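PDB 5OCP: periplasmic binding protein/LacI transcriptional regulator from Shewanella sp. ANA-3, which binds L-arabinofuranose, in both its alpha and beta forms, and probably delivers it in the periplasm to an arabinose ABC transporter. Local coordinates for residues G115-M119 / V150-Y154; Q123-D127 / P155-I159. All blocks are in the same frame, centred on the assembly; numbering follows the deposited sequence.

Contact 1 of 2, residues G115-M119 / V150-Y154; sequences GQWLM and VIANY
Residues 115-119 form one regular turn of alpha-helix within helix 107-121, with phi near -60° and psi between -38° and -47° throughout and M119 N hydrogen-bonded to G115 O at 3.0 Å. In residues 150-154, V150 and I151 still lie on helix 138-151, and a type I turn spans I151 to Y154, in which Y154 N hydrogen-bonds to I151 O at 3.1 Å; Y154 itself is extended (phi/psi -121/100°). The backbones come closest at G115 and V150, whose CA atoms are 6.0 Å apart. Glycine suits that point: a CB there would point at V150 and sit tightly against its CB. V150 (chi1 t) fills the space, with CG1 3.8 Å from G115 C. These helices belong to one lobe of the periplasmic binding protein fold and pack side by side over its sheet; L118, facing sideways, reaches C126 and I128 on strand 126-132. M119 (chi1 m, chi2 m) points its CA-to-CB bond toward residues 150-154, and its flexible unbranched chain fits both aliphatic and aromatic neighbours: CE is 3.9 Å from I151 CG2, CG 4.1 Å from V150 CG1. Over one face of the Y154 ring (chi1 m) it makes a CH-pi contact, CB 3.8 Å from the centroid, and a Met-aromatic contact, SD 4.1 Å from it. On the partly exposed side, Q116 (chi1 t, chi2 p) extends its amide so that NE2 donates to Y154 OH at 2.9 Å; the same NE2 also hydrogen-bonds to D120 OD1, one turn further along helix 107-121.

Contact 2 of 2, residues Q123-D127 / P155-I159; sequences QGNCD and PNAKI
The two backbones run parallel here, C126 pairing with A157 (CA-CA 4.7 Å) and D127 with K158 (5.2 Å). Before them, Q123 (phi/psi 49/37°) is the C-prime residue of a Schellman motif ending helix 107-121, and G124 also has positive phi (78°), a conformation that glycine adopts easily. Backbone hydrogen bonds from C126 go to the two residues flanking A157: C126 N donates to N156 O at 2.9 Å, and K158 N donates to C126 O at 3.1 Å. Weaker CA-H...O contacts reinforce the ladder, with A157 CA 3.3 Å from C126 O and D127 CA 3.5 Å from K158 O. Ahead of the paired residues a water spans the gap, donating to G124 O (2.8 Å) and accepting from N156 N (2.9 Å). Of the side chains, C126 and A157 share the face toward helix 107-121, where small residues fit beneath L118 and M119; C126 is disulfide-bonded to C189. D127 and K158 lie on the other face, OD1 of D127 4.3 Å from CB of K158, while the extended lysine (chi1 to chi3 t) leads its amine away. Strands 126-132 and 157-164, joined through helix 138-151, form a beta-alpha-beta unit at the edge of the lobe's sheet.

Overall arrangement
Contacts 1 and 2 are neighbours, their centres about 8 Å apart, at one end of the same lobe and on the same side of the chain's centre. Their segments alternate along the chain: helix 107-121 leads into strand 126-132, then helix 138-151 leads into strand 157-164. Contact 1 thus pairs the two helices and contact 2 the strands that follow them. The layers also touch directly: M119 SD packs 3.6 Å from A157 CB, Y154 CD1 lies 3.7 Å from G124 CA, and M119 O is 2.9 Å from G124 N, a probable hydrogen bond. Helices, turn and strands therefore pack as one continuous part of the alpha/beta lobe, and none of their residues in these contacts lines the arabinofuranose pocket.

Contact 1 of 2, residues G115-M119 / V150-Y154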
loop_
_atom_site.group_PDB
_atom_site.type_symbol
_atom_site.label_atom_id
_atom_site.label_comp_id
_atom_site.label_asym_id
_atom_site.label_seq_id
_atom_site.Cartn_x
_atom_site.Cartn_y
_atom_site.Cartn_z
ATOM N N GLY A 115 12.012 -1.980 9.514
ATOM C CA GLY A 115 13.127 -1.293 10.203
ATOM C C GLY A 115 13.883 -2.195 11.137
ATOM O O GLY A 115 15.102 -2.204 11.186
ATOM N N GLN A 116 13.175 -2.994 11.922
ATOM C CA GLN A 116 13.839 -3.912 12.821
ATOM C C GLN A 116 14.619 -4.946 12.093
ATOM O O GLN A 116 15.742 -5.255 12.481
ATOM C CB GLN A 116 12.825 -4.575 13.771
ATOM C CG GLN A 116 13.449 -5.304 14.948
ATOM C CD GLN A 116 14.273 -4.394 15.845
ATOM O OE1 GLN A 116 13.755 -3.473 16.443
ATOM N NE2 GLN A 116 15.580 -4.582 15.852
ATOM N N TRP A 117 14.063 -5.477 11.009
ATOM C CA TRP A 117 14.741 -6.460 10.214
ATOM C C TRP A 117 16.085 -5.893 9.692
ATOM O O TRP A 117 17.135 -6.546 9.761
ATOM C CB TRP A 117 13.881 -6.964 9.026
ATOM C CG TRP A 117 14.614 -8.026 8.248
ATOM C CD1 TRP A 117 14.596 -9.402 8.488
ATOM C CD2 TRP A 117 15.502 -7.842 7.122
ATOM N NE1 TRP A 117 15.461 -10.030 7.590
ATOM C CE2 TRP A 117 16.062 -9.092 6.804
ATOM C CE3 TRP A 117 15.952 -6.727 6.441
ATOM C CZ2 TRP A 117 16.940 -9.263 5.754
ATOM C CZ3 TRP A 117 16.891 -6.889 5.413
ATOM C CH2 TRP A 117 17.371 -8.148 5.100
ATOM N N LEU A 118 16.003 -4.672 9.158
ATOM C CA LEU A 118 17.200 -4.016 8.644
ATOM C C LEU A 118 18.250 -3.771 9.750
ATOM O O LEU A 118 19.456 -3.969 9.515
ATOM C CB LEU A 118 16.833 -2.695 7.970
ATOM C CG LEU A 118 17.996 -1.977 7.309
ATOM C CD1 LEU A 118 18.603 -2.758 6.149
ATOM C CD2 LEU A 118 17.539 -0.582 6.886
ATOM N N MET A 119 17.808 -3.361 10.930
ATOM C CA MET A 119 18.771 -3.190 12.036
ATOM C C MET A 119 19.415 -4.492 12.413
ATOM O O MET A 119 20.611 -4.518 12.737
ATOM C CB MET A 119 18.142 -2.513 13.248
ATOM C CG MET A 119 17.527 -1.130 12.966
ATOM S SD MET A 119 18.836 0.045 12.584
ATOM C CE MET A 119 18.841 0.033 10.778
ATOM N N VAL A 150 11.919 2.864 15.119
ATOM C CA VAL A 150 12.851 1.747 15.383
ATOM C C VAL A 150 14.259 2.208 15.252
ATOM O O VAL A 150 15.078 1.923 16.161
ATOM C CB VAL A 150 12.644 0.582 14.426
ATOM C CG1 VAL A 150 13.794 -0.433 14.486
ATOM C CG2 VAL A 150 11.329 -0.040 14.793
ATOM N N ILE A 151 14.547 2.981 14.203
ATOM C CA ILE A 151 15.922 3.340 13.961
ATOM C C ILE A 151 16.422 4.420 14.946
ATOM O O ILE A 151 17.654 4.550 15.121
ATOM C CB ILE A 151 16.227 3.575 12.490
ATOM C CG1 ILE A 151 15.739 4.908 12.081
ATOM C CG2 ILE A 151 15.825 2.399 11.576
ATOM C CD1 ILE A 151 16.943 5.779 11.910
ATOM N N ALA A 152 15.499 5.130 15.608
ATOM C CA ALA A 152 15.880 6.098 16.696
ATOM C C ALA A 152 16.627 5.429 17.849
ATOM O O ALA A 152 17.400 6.106 18.511
ATOM C CB ALA A 152 14.671 6.839 17.220
ATOM N N ASN A 153 16.434 4.119 18.046
ATOM C CA ASN A 153 17.136 3.309 19.084
ATOM C C ASN A 153 18.568 2.920 18.743
ATOM O O ASN A 153 19.239 2.277 19.550
ATOM C CB ASN A 153 16.389 1.992 19.314
ATOM C CG ASN A 153 14.942 2.196 19.669
ATOM O OD1 ASN A 153 14.034 1.525 19.131
ATOM N ND2 ASN A 153 14.713 3.112 20.550
ATOM N N TYR A 154 19.010 3.186 17.507
ATOM C CA TYR A 154 20.255 2.702 16.993
ATOM C C TYR A 154 21.107 3.883 16.593
ATOM O O TYR A 154 20.889 4.454 15.567
ATOM C CB TYR A 154 19.998 1.804 15.765
ATOM C CG TYR A 154 19.371 0.485 16.156
ATOM C CD1 TYR A 154 20.163 -0.604 16.522
ATOM C CD2 TYR A 154 17.962 0.361 16.231
ATOM C CE1 TYR A 154 19.588 -1.806 16.897
ATOM C CE2 TYR A 154 17.375 -0.818 16.655
ATOM C CZ TYR A 154 18.185 -1.899 16.968
ATOM O OH TYR A 154 17.609 -3.083 17.380
#

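Contact 2 of 2, residues Q123-D127 / P155-I159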
loop_
_atom_site.group_PDB
_atom_site.type_symbol
_atom_site.label_atom_id
_atom_site.label_comp_id
_atom_site.label_asym_id
_atom_site.label_seq_id
_atom_site.Cartn_x
_atom_site.Cartn_y
_atom_site.Cartn_z
ATOM N N GLN A 123 23.409 -5.119 11.974
ATOM C CA GLN A 123 23.824 -4.899 13.311
ATOM C C GLN A 123 23.747 -3.415 13.733
ATOM O O GLN A 123 24.628 -2.914 14.444
ATOM C CB GLN A 123 25.239 -5.530 13.514
ATOM C CG GLN A 123 25.226 -7.025 13.124
ATOM C CD GLN A 123 26.504 -7.829 13.368
ATOM O OE1 GLN A 123 26.437 -9.000 13.775
ATOM N NE2 GLN A 123 27.634 -7.272 13.017
ATOM N N GLY A 124 22.730 -2.656 13.272
ATOM C CA GLY A 124 22.519 -1.312 13.702
ATOM C C GLY A 124 23.442 -0.265 13.072
ATOM O O GLY A 124 23.404 0.866 13.499
ATOM N N ASN A 125 24.177 -0.653 12.064
ATOM C CA ASN A 125 25.180 0.221 11.392
ATOM C C ASN A 125 24.814 0.383 9.957
ATOM O O ASN A 125 25.114 -0.496 9.117
ATOM C CB ASN A 125 26.554 -0.451 11.511
ATOM C CG ASN A 125 27.142 -0.286 12.898
ATOM O OD1 ASN A 125 26.855 -1.079 13.839
ATOM N ND2 ASN A 125 27.930 0.771 13.066
ATOM N N CYS A 126 24.154 1.502 9.613
ATOM C CA CYS A 126 23.515 1.581 8.283
ATOM C C CYS A 126 23.143 3.009 7.915
ATOM O O CYS A 126 22.245 3.618 8.578
ATOM C CB CYS A 126 22.223 0.691 8.277
ATOM S SG CYS A 126 21.547 0.338 6.644
ATOM N N ASP A 127 23.755 3.527 6.861
ATOM C CA ASP A 127 23.239 4.755 6.255
ATOM C C ASP A 127 22.197 4.425 5.220
ATOM O O ASP A 127 22.463 3.716 4.248
ATOM C CB ASP A 127 24.322 5.545 5.573
ATOM C CG ASP A 127 25.192 6.376 6.564
ATOM O OD1 ASP A 127 24.900 6.457 7.786
ATOM O OD2 ASP A 127 26.224 6.906 6.074
ATOM N N PRO A 155 22.084 4.293 17.438
ATOM C CA PRO A 155 22.855 5.512 17.112
ATOM C C PRO A 155 23.632 5.523 15.776
ATOM O O PRO A 155 23.912 6.570 15.212
ATOM C CB PRO A 155 23.874 5.609 18.310
ATOM C CG PRO A 155 23.872 4.279 18.943
ATOM C CD PRO A 155 22.490 3.701 18.724
ATOM N N ASN A 156 23.976 4.364 15.243
ATOM C CA ASN A 156 24.761 4.245 14.013
ATOM C C ASN A 156 23.916 3.963 12.718
ATOM O O ASN A 156 24.459 3.615 11.636
ATOM C CB ASN A 156 25.790 3.191 14.203
ATOM C CG ASN A 156 26.823 3.613 15.255
ATOM O OD1 ASN A 156 27.345 4.692 15.217
ATOM N ND2 ASN A 156 27.177 2.700 16.095
ATOM N N ALA A 157 22.621 4.124 12.874
ATOM C CA ALA A 157 21.710 4.077 11.784
ATOM C C ALA A 157 21.132 5.467 11.559
ATOM O O ALA A 157 20.778 6.155 12.466
ATOM C CB ALA A 157 20.603 3.127 12.124
ATOM N N LYS A 158 21.065 5.875 10.327
ATOM C CA LYS A 158 20.514 7.165 10.015
ATOM C C LYS A 158 20.012 7.200 8.578
ATOM O O LYS A 158 20.627 6.642 7.670
ATOM C CB LYS A 158 21.682 8.173 10.141
ATOM C CG LYS A 158 21.278 9.571 9.860
ATOM C CD LYS A 158 22.445 10.526 10.177
ATOM C CE LYS A 158 21.929 11.916 10.568
ATOM N NZ LYS A 158 20.821 12.366 9.697
ATOM N N ILE A 159 18.951 7.942 8.368
ATOM C CA ILE A 159 18.466 8.241 7.079
ATOM C C ILE A 159 19.193 9.466 6.545
ATOM O O ILE A 159 19.042 10.563 7.127
ATOM C CB ILE A 159 16.939 8.441 7.044
ATOM C CG1 ILE A 159 16.237 7.098 7.394
ATOM C CG2 ILE A 159 16.521 8.892 5.691
ATOM C CD1 ILE A 159 14.696 7.212 7.592
HETATM O O HOH W 1 23.455 1.616 16.163
#